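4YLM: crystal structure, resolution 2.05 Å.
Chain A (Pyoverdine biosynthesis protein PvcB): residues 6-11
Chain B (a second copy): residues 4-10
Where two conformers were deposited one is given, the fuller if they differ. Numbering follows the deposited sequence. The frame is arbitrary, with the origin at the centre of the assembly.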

ATOM      1  N   TYR A   6      -6.195  16.446  -0.992  1.00 27.48           N
ATOM      2  CA  TYR A   6      -6.117  14.997  -1.061  1.00 31.78           C
ATOM      3  C   TYR A   6      -7.250  14.412  -1.870  1.00 29.75           C
ATOM      4  O   TYR A   6      -8.409  14.728  -1.637  1.00 32.49           O
ATOM      5  CB  TYR A   6      -6.141  14.395   0.336  1.00 34.03           C
ATOM      6  CG  TYR A   6      -4.999  14.834   1.180  1.00 34.03           C
ATOM      7  CD1 TYR A   6      -3.705  14.460   0.856  1.00 31.84           C
ATOM      8  CD2 TYR A   6      -5.202  15.623   2.306  1.00 28.29           C
ATOM      9  CE1 TYR A   6      -2.647  14.847   1.625  1.00 30.50           C
ATOM     10  CE2 TYR A   6      -4.140  16.027   3.081  1.00 33.81           C
ATOM     11  CZ  TYR A   6      -2.857  15.629   2.726  1.00 34.05           C
ATOM     12  OH  TYR A   6      -1.777  16.011   3.476  1.00 36.72           O
ATOM     13  N   LEU A   7      -6.891  13.578  -2.844  1.00 37.58           N
ATOM     14  CA  LEU A   7      -7.837  12.715  -3.529  1.00 39.44           C
ATOM     15  C   LEU A   7      -7.299  11.278  -3.523  1.00 46.11           C
ATOM     16  O   LEU A   7      -6.167  10.992  -3.971  1.00 39.68           O
ATOM     17  CB  LEU A   7      -8.146  13.209  -4.942  1.00 46.08           C
ATOM     18  CG  LEU A   7      -9.491  13.947  -5.001  1.00 44.32           C
ATOM     19  CD1 LEU A   7      -9.898  14.271  -6.429  1.00 50.28           C
ATOM     20  CD2 LEU A   7     -10.568  13.128  -4.316  1.00 46.41           C
ATOM     21  N   SER A   8      -8.106  10.392  -2.952  1.00 37.81           N
ATOM     22  CA  SER A   8      -7.684   9.028  -2.676  1.00 31.69           C
ATOM     23  C   SER A   8      -8.204   8.101  -3.751  1.00 28.56           C
ATOM     24  O   SER A   8      -9.140   8.443  -4.473  1.00 31.37           O
ATOM     25  CB  SER A   8      -8.265   8.585  -1.329  1.00 31.70           C
ATOM     26  OG  SER A   8      -7.676   7.370  -0.910  1.00 33.14           O
ATOM     27  N   ASP A   9      -7.590   6.930  -3.869  1.00 26.27           N
ATOM     28  CA  ASP A   9      -8.173   5.875  -4.679  0.50 25.84           C
ATOM     29  C   ASP A   9      -9.028   4.963  -3.798  1.00 21.41           C
ATOM     30  O   ASP A   9      -9.621   4.006  -4.285  1.00 25.52           O
ATOM     31  CB  ASP A   9      -7.087   5.078  -5.414  0.50 25.86           C
ATOM     32  CG  ASP A   9      -5.853   4.842  -4.561  0.50 23.76           C
ATOM     33  OD1 ASP A   9      -5.931   5.004  -3.324  0.50 23.74           O
ATOM     34  OD2 ASP A   9      -4.794   4.502  -5.129  0.50 21.99           O
ATOM     35  N   GLN A  10      -9.082   5.272  -2.503  1.00 21.76           N
ATOM     36  CA  GLN A  10      -9.907   4.523  -1.552  1.00 19.88           C
ATOM     37  C   GLN A  10     -11.287   5.191  -1.433  1.00 22.06           C
ATOM     38  O   GLN A  10     -11.421   6.385  -1.694  1.00 22.50           O
ATOM     39  CB  GLN A  10      -9.217   4.472  -0.182  1.00 19.89           C
ATOM     40  CG  GLN A  10      -7.887   3.677  -0.174  1.00 20.50           C
ATOM     41  CD  GLN A  10      -8.093   2.179  -0.324  1.00 24.13           C
ATOM     42  OE1 GLN A  10      -9.151   1.645   0.025  1.00 21.82           O
ATOM     43  NE2 GLN A  10      -7.080   1.490  -0.835  1.00 21.21           N
ATOM     44  N   PRO A  11     -12.318   4.430  -1.037  1.00 22.75           N
ATOM     45  CA  PRO A  11     -13.666   5.032  -0.927  1.00 20.91           C
ATOM     46  C   PRO A  11     -13.839   5.832   0.364  1.00 19.85           C
ATOM     47  O   PRO A  11     -14.564   5.449   1.301  1.00 22.06           O
ATOM     48  CB  PRO A  11     -14.596   3.812  -0.979  1.00 20.55           C
ATOM     49  CG  PRO A  11     -13.776   2.713  -0.294  1.00 23.74           C
ATOM     50  CD  PRO A  11     -12.313   2.990  -0.705  1.00 20.90           C
TER
ATOM     51  N   ASN B   4     -16.618  11.411 -11.794  0.50 31.37           N
ATOM     52  CA  ASN B   4     -15.480  10.550 -11.449  0.50 33.70           C
ATOM     53  C   ASN B   4     -14.524  11.154 -10.415  0.50 32.22           C
ATOM     54  O   ASN B   4     -13.829  12.135 -10.682  0.50 31.34           O
ATOM     55  CB  ASN B   4     -14.716  10.127 -12.705  0.50 32.22           C
ATOM     56  CG  ASN B   4     -13.616   9.121 -12.413  0.50 31.04           C
ATOM     57  OD1 ASN B   4     -13.379   8.746 -11.264  0.50 26.42           O
ATOM     58  ND2 ASN B   4     -12.943   8.672 -13.463  0.50 33.58           N
ATOM     59  N   ALA B   5     -14.465  10.527  -9.248  1.00 31.04           N
ATOM     60  CA  ALA B   5     -13.836  11.119  -8.080  1.00 34.37           C
ATOM     61  C   ALA B   5     -12.444  10.582  -7.766  1.00 32.41           C
ATOM     62  O   ALA B   5     -11.836  10.989  -6.790  1.00 33.53           O
ATOM     63  CB  ALA B   5     -14.733  10.967  -6.875  1.00 40.85           C
ATOM     64  N   TYR B   6     -11.933   9.679  -8.587  1.00 27.48           N
ATOM     65  CA  TYR B   6     -10.687   9.016  -8.242  1.00 31.78           C
ATOM     66  C   TYR B   6      -9.524   9.557  -9.039  1.00 29.75           C
ATOM     67  O   TYR B   6      -9.594   9.646 -10.258  1.00 32.49           O
ATOM     68  CB  TYR B   6     -10.799   7.518  -8.480  1.00 34.03           C
ATOM     69  CG  TYR B   6     -11.856   6.874  -7.656  1.00 34.03           C
ATOM     70  CD1 TYR B   6     -11.732   6.819  -6.277  1.00 31.84           C
ATOM     71  CD2 TYR B   6     -12.984   6.315  -8.247  1.00 28.29           C
ATOM     72  CE1 TYR B   6     -12.689   6.223  -5.508  1.00 30.50           C
ATOM     73  CE2 TYR B   6     -13.958   5.723  -7.478  1.00 33.81           C
ATOM     74  CZ  TYR B   6     -13.798   5.684  -6.098  1.00 34.05           C
ATOM     75  OH  TYR B   6     -14.746   5.101  -5.303  1.00 36.72           O
ATOM     76  N   LEU B   7      -8.469   9.944  -8.326  1.00 37.58           N
ATOM     77  CA  LEU B   7      -7.174  10.219  -8.924  1.00 39.44           C
ATOM     78  C   LEU B   7      -6.094   9.443  -8.159  1.00 46.11           C
ATOM     79  O   LEU B   7      -5.947   9.557  -6.922  1.00 39.68           O
ATOM     80  CB  LEU B   7      -6.875  11.717  -8.983  1.00 46.08           C
ATOM     81  CG  LEU B   7      -7.123  12.287 -10.388  1.00 44.32           C
ATOM     82  CD1 LEU B   7      -6.647  13.726 -10.506  1.00 50.28           C
ATOM     83  CD2 LEU B   7      -6.450  11.419 -11.431  1.00 46.41           C
ATOM     84  N   SER B   8      -5.384   8.608  -8.907  1.00 37.81           N
ATOM     85  CA  SER B   8      -4.457   7.649  -8.328  1.00 31.69           C
ATOM     86  C   SER B   8      -3.045   8.179  -8.416  1.00 28.56           C
ATOM     87  O   SER B   8      -2.763   9.078  -9.207  1.00 31.37           O
ATOM     88  CB  SER B   8      -4.535   6.336  -9.113  1.00 31.70           C
ATOM     89  OG  SER B   8      -3.845   5.307  -8.433  1.00 33.14           O
ATOM     90  N   ASP B   9      -2.155   7.633  -7.596  1.00 26.27           N
ATOM     91  CA  ASP B   9      -0.737   7.878  -7.784  0.50 25.84           C
ATOM     92  C   ASP B   9      -0.132   6.769  -8.645  1.00 21.41           C
ATOM     93  O   ASP B   9       1.061   6.785  -8.934  1.00 25.52           O
ATOM     94  CB  ASP B   9      -0.011   7.994  -6.436  0.50 25.86           C
ATOM     95  CG  ASP B   9      -0.522   6.998  -5.409  0.50 23.76           C
ATOM     96  OD1 ASP B   9      -1.198   6.020  -5.796  0.50 23.74           O
ATOM     97  OD2 ASP B   9      -0.255   7.198  -4.206  0.50 21.99           O
ATOM     98  N   GLN B  10      -0.966   5.810  -9.047  1.00 21.76           N
ATOM     99  CA  GLN B  10      -0.538   4.716  -9.923  1.00 19.88           C
ATOM    100  C   GLN B  10      -0.798   5.103 -11.389  1.00 22.06           C
ATOM    101  O   GLN B  10      -1.662   5.933 -11.667  1.00 22.50           O
ATOM    102  CB  GLN B  10      -1.296   3.430  -9.568  1.00 19.89           C
ATOM    103  CG  GLN B  10      -0.973   2.877  -8.156  1.00 20.50           C
ATOM    104  CD  GLN B  10       0.426   2.292  -8.058  1.00 24.13           C
ATOM    105  OE1 GLN B  10       1.002   1.851  -9.056  1.00 21.82           O
ATOM    106  NE2 GLN B  10       0.976   2.276  -6.849  1.00 21.21           N
TER

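The two stretches, equivalent loops from two copies of PvcB, run in directions 90° apart where they touch and bury 357 Å² between them, both sides summed. No hydrogen bond joins them; the contact rests on packing. Tyr A6 lies out of reach of chain B's stretch and has no covered area, although its counterpart Tyr B6 has the largest covered area, 68 Å², so the two copies are not used symmetrically.

Contact begins at Leu A7, whose CA-to-CB bond points toward chain B. Its CD2 reaches to 3.5 Å from Ala B5 O, and its CB lies 4.5 Å from Leu B7 CB, a modest apolar contact between residues that otherwise remain exposed. The backbones also approach here: Leu A7 O is 3.3 Å from Leu B7 O, but both atoms are acceptors and the pair contributes no hydrogen bond.

The CA-to-CB bond of Ser A8 points away from chain B, and its OG accepts a hydrogen bond from Gln A10 N (3.0 Å), a link that ties its own loop together and is repeated between Ser B8 OG and Gln B10 N at the same distance. Its carbonyl instead faces the partner, with Ser A8 O 3.6 Å from Tyr B6 CD1. This oxygen lies at the ring edge, where the weakly positive C-H groups of an aromatic ring suit a carbonyl.

Asp A9 has 67 Å² covered, nearly as much as Tyr B6. Its OD2 lies 3.5 Å from Ser B8 OG and 4.0 Å from Asp B9 OD1, a proximity of like charges that brings no attraction; OD2 is hydrogen-bonded elsewhere in the structure.

The CA-to-CB bond of Gln A10 also points away, yet Gln A10 O approaches Tyr B6 CE1 at 4.0 Å, again at the ring edge. Pro A11 adds only a small covered area.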